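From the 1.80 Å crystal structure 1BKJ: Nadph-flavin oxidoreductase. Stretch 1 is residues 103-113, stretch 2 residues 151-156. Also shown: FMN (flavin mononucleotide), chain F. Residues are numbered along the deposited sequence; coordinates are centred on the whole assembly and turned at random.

Stretch 1 103-113: IGAVDSGIMAQ
Stretch 2, residues 151-156: VLFGMC

Residues 103-113 form one run of a longer α-helix, with phi near -65° and psi between -32° and -51°; residues 151-156 belong to a strand that also extends beyond both ends. The two run almost parallel, with 11° between their N-to-C directions and 9.9 Å between axes at closest approach. The register is set by two CA pairs, Ala105 with Leu152 at 7.4 Å and Ala112 with Met155 at 8.2 Å. Leu152 departs from extended geometry, with phi/psi of -114/-56, and Phe153 returns to it at -162/166. No hydrogen bond crosses, so the 259 Å² buried between the stretches rests on van der Waals packing, partly of strand carbons against polar atoms of the helix.

Ile103 (chi1 m, chi2 t) stays out of reach, but its O accepts the helical bond from Asp107 N at 2.9 Å. The side of the helix that meets the strand is built from small residues, beginning with Gly104 and Ala105. Gly104 has no side chain, and its O lies 4.0 Å from Leu152 CD1. Ala105 points its CB sideways, so the methyl of Leu152 comes nearest to its backbone: Ala105 CA to Leu152 CD1 is 3.8 Å, against 4.3 Å from Ala105 CB to the same CD1. Leu152, with chi1 m and chi2 t, points toward the helix and touches three of its residues with that one methyl.

Val106 (chi1 t) points away, and Asp107 (chi1 m) is out of reach of the strand; they approach the FMN instead, Val106 CG1 at 3.8 Å from FMN C7M and Asp107 OD1 at 3.6 Å from FMN C8M.

Ser108 points toward the strand. Its chi1 of -74° (m) lets OG donate to Gly104 O at 2.8 Å, satisfying the hydroxyl within the helix while OG sits 3.6 Å from Leu152 CD1. Ser108 O, which accepts from Ala112 N at 2.9 Å, lies 3.7 Å from Phe153 CZ.

Phe153, with chi1 p and chi2 86°, presents its ring edge to the helix. Gly109 N approaches that edge, 4.2 Å from Phe153 CZ. Ile110 (chi1 m, chi2 t) reaches FMN, its CD1 3.5 Å from FMN C8M, and Met111 (t, t, m) starts sideways but leads its end away.

Ala112 closes the contact. Its CB points toward the strand and meets Phe153 CE1 at 3.5 Å near the ring plane, and Met155 CE at 3.9 Å. Met155 is extended through chi1 and chi2 (both t) before chi3 turns to -80° (m), bringing its CE 3.3 Å from Ala112 O. Gln113 (chi1 t, chi2 p) points away. The rule here is small helix residues receiving large strand side chains.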

# COMPACT_ATOMS: atom_id res chain seq x y z
N ILE A 103 -2.75 -5.76 6.96
CA ILE A 103 -2.39 -6.51 5.74
C ILE A 103 -3.28 -6.04 4.60
O ILE A 103 -2.78 -5.78 3.51
CB ILE A 103 -2.50 -8.06 5.95
CG1 ILE A 103 -1.26 -8.56 6.68
CG2 ILE A 103 -2.63 -8.83 4.59
CD1 ILE A 103 -1.35 -10.03 7.10
N GLY A 104 -4.58 -5.88 4.88
CA GLY A 104 -5.53 -5.40 3.89
C GLY A 104 -5.18 -4.03 3.32
O GLY A 104 -5.21 -3.85 2.11
N ALA A 105 -4.78 -3.11 4.19
CA ALA A 105 -4.38 -1.75 3.80
C ALA A 105 -3.06 -1.69 3.03
O ALA A 105 -2.97 -1.01 2.00
CB ALA A 105 -4.34 -0.85 5.02
N VAL A 106 -2.04 -2.42 3.51
CA VAL A 106 -0.74 -2.46 2.86
C VAL A 106 -0.85 -3.12 1.47
O VAL A 106 -0.40 -2.55 0.48
CB VAL A 106 0.30 -3.23 3.76
CG1 VAL A 106 1.57 -3.57 2.98
CG2 VAL A 106 0.68 -2.37 4.95
N ASP A 107 -1.49 -4.29 1.41
CA ASP A 107 -1.66 -5.03 0.16
C ASP A 107 -2.51 -4.28 -0.88
O ASP A 107 -2.23 -4.39 -2.06
CB ASP A 107 -2.20 -6.44 0.41
CG ASP A 107 -1.16 -7.39 1.01
OD1 ASP A 107 -0.16 -6.95 1.62
OD2 ASP A 107 -1.36 -8.61 0.90
N SER A 108 -3.49 -3.48 -0.42
CA SER A 108 -4.35 -2.68 -1.32
C SER A 108 -3.53 -1.59 -1.98
O SER A 108 -3.69 -1.34 -3.16
CB SER A 108 -5.51 -2.04 -0.56
OG SER A 108 -6.50 -3.01 -0.24
N GLY A 109 -2.65 -0.97 -1.19
CA GLY A 109 -1.76 0.07 -1.68
C GLY A 109 -0.78 -0.46 -2.73
O GLY A 109 -0.58 0.17 -3.76
N ILE A 110 -0.20 -1.64 -2.48
CA ILE A 110 0.73 -2.30 -3.41
C ILE A 110 0.01 -2.60 -4.74
O ILE A 110 0.49 -2.23 -5.80
CB ILE A 110 1.29 -3.63 -2.81
CG1 ILE A 110 2.11 -3.33 -1.56
CG2 ILE A 110 2.15 -4.40 -3.82
CD1 ILE A 110 2.42 -4.54 -0.75
N MET A 111 -1.15 -3.25 -4.64
CA MET A 111 -1.93 -3.60 -5.83
C MET A 111 -2.37 -2.39 -6.64
O MET A 111 -2.22 -2.38 -7.88
CB MET A 111 -3.15 -4.44 -5.43
CG MET A 111 -3.97 -4.87 -6.61
SD MET A 111 -5.36 -5.84 -6.21
CE MET A 111 -4.63 -7.41 -6.27
N ALA A 112 -2.92 -1.38 -5.95
CA ALA A 112 -3.39 -0.16 -6.59
C ALA A 112 -2.30 0.61 -7.31
O ALA A 112 -2.55 1.17 -8.39
CB ALA A 112 -4.09 0.72 -5.60
N GLN A 113 -1.09 0.61 -6.74
CA GLN A 113 0.01 1.30 -7.37
C GLN A 113 0.44 0.61 -8.65
O GLN A 113 0.84 1.28 -9.59
CB GLN A 113 1.18 1.52 -6.39
CG GLN A 113 2.34 2.38 -6.92
CD GLN A 113 1.94 3.76 -7.45
OE1 GLN A 113 0.89 4.30 -7.11
NE2 GLN A 113 2.80 4.35 -8.27
N VAL A 151 -14.41 -0.68 2.73
CA VAL A 151 -13.91 0.20 1.66
C VAL A 151 -12.68 0.96 2.17
O VAL A 151 -12.64 1.35 3.34
CB VAL A 151 -15.02 1.18 1.11
CG1 VAL A 151 -15.64 2.01 2.22
CG2 VAL A 151 -14.45 2.12 0.04
N LEU A 152 -11.68 1.10 1.31
CA LEU A 152 -10.46 1.83 1.63
C LEU A 152 -10.30 3.09 0.79
O LEU A 152 -10.11 4.17 1.33
CB LEU A 152 -9.23 0.95 1.51
CG LEU A 152 -9.01 -0.10 2.61
CD1 LEU A 152 -7.69 -0.76 2.31
CD2 LEU A 152 -8.98 0.52 4.02
N PHE A 153 -10.30 2.95 -0.53
CA PHE A 153 -10.17 4.10 -1.42
C PHE A 153 -10.64 3.75 -2.82
O PHE A 153 -10.80 2.58 -3.15
CB PHE A 153 -8.71 4.63 -1.46
CG PHE A 153 -7.67 3.59 -1.81
CD1 PHE A 153 -7.37 3.31 -3.16
CD2 PHE A 153 -7.01 2.87 -0.81
CE1 PHE A 153 -6.44 2.31 -3.50
CE2 PHE A 153 -6.08 1.85 -1.13
CZ PHE A 153 -5.79 1.57 -2.49
N GLY A 154 -10.83 4.78 -3.62
CA GLY A 154 -11.21 4.61 -5.01
C GLY A 154 -10.06 5.05 -5.89
O GLY A 154 -9.01 5.48 -5.39
N MET A 155 -10.24 4.94 -7.21
CA MET A 155 -9.22 5.35 -8.17
C MET A 155 -9.89 5.75 -9.48
O MET A 155 -10.67 4.99 -10.05
CB MET A 155 -8.20 4.23 -8.43
CG MET A 155 -7.07 4.65 -9.37
SD MET A 155 -5.87 3.37 -9.66
CE MET A 155 -4.91 3.51 -8.18
N CYS A 156 -9.59 6.97 -9.92
CA CYS A 156 -10.10 7.50 -11.19
C CYS A 156 -9.05 7.23 -12.26
O CYS A 156 -7.86 7.40 -12.01
CB CYS A 156 -10.31 9.01 -11.13
SG CYS A 156 -11.54 9.58 -9.98
N1 FMN F . 7.76 -13.40 1.84
C2 FMN F . 8.67 -13.98 2.68
O2 FMN F . 9.37 -14.91 2.33
N3 FMN F . 8.66 -13.43 3.96
C4 FMN F . 7.90 -12.35 4.44
O4 FMN F . 8.08 -11.96 5.60
C4A FMN F . 6.93 -11.86 3.46
N5 FMN F . 6.21 -10.71 3.82
C5A FMN F . 5.38 -10.05 2.90
C6 FMN F . 4.72 -8.91 3.33
C7 FMN F . 3.98 -8.17 2.41
C7M FMN F . 3.60 -6.74 2.81
C8 FMN F . 3.75 -8.67 1.07
C8M FMN F . 2.90 -7.96 0.06
C9 FMN F . 4.34 -9.86 0.65
C9A FMN F . 5.24 -10.56 1.55
N10 FMN F . 6.00 -11.71 1.17
C10 FMN F . 6.87 -12.35 2.11
C1' FMN F . 6.12 -12.13 -0.14
C2' FMN F . 5.27 -13.32 -0.61
O2' FMN F . 4.74 -14.28 0.27
C3' FMN F . 4.64 -13.23 -1.95
O3' FMN F . 4.37 -11.94 -2.44
C4' FMN F . 3.81 -14.34 -2.52
O4' FMN F . 3.66 -15.59 -1.86
C5' FMN F . 3.35 -14.21 -3.91
O5' FMN F . 4.57 -14.58 -4.60
P FMN F . 5.39 -13.66 -5.59
O1P FMN F . 4.49 -13.56 -6.74
O2P FMN F . 6.59 -14.46 -5.85
O3P FMN F . 5.67 -12.36 -4.94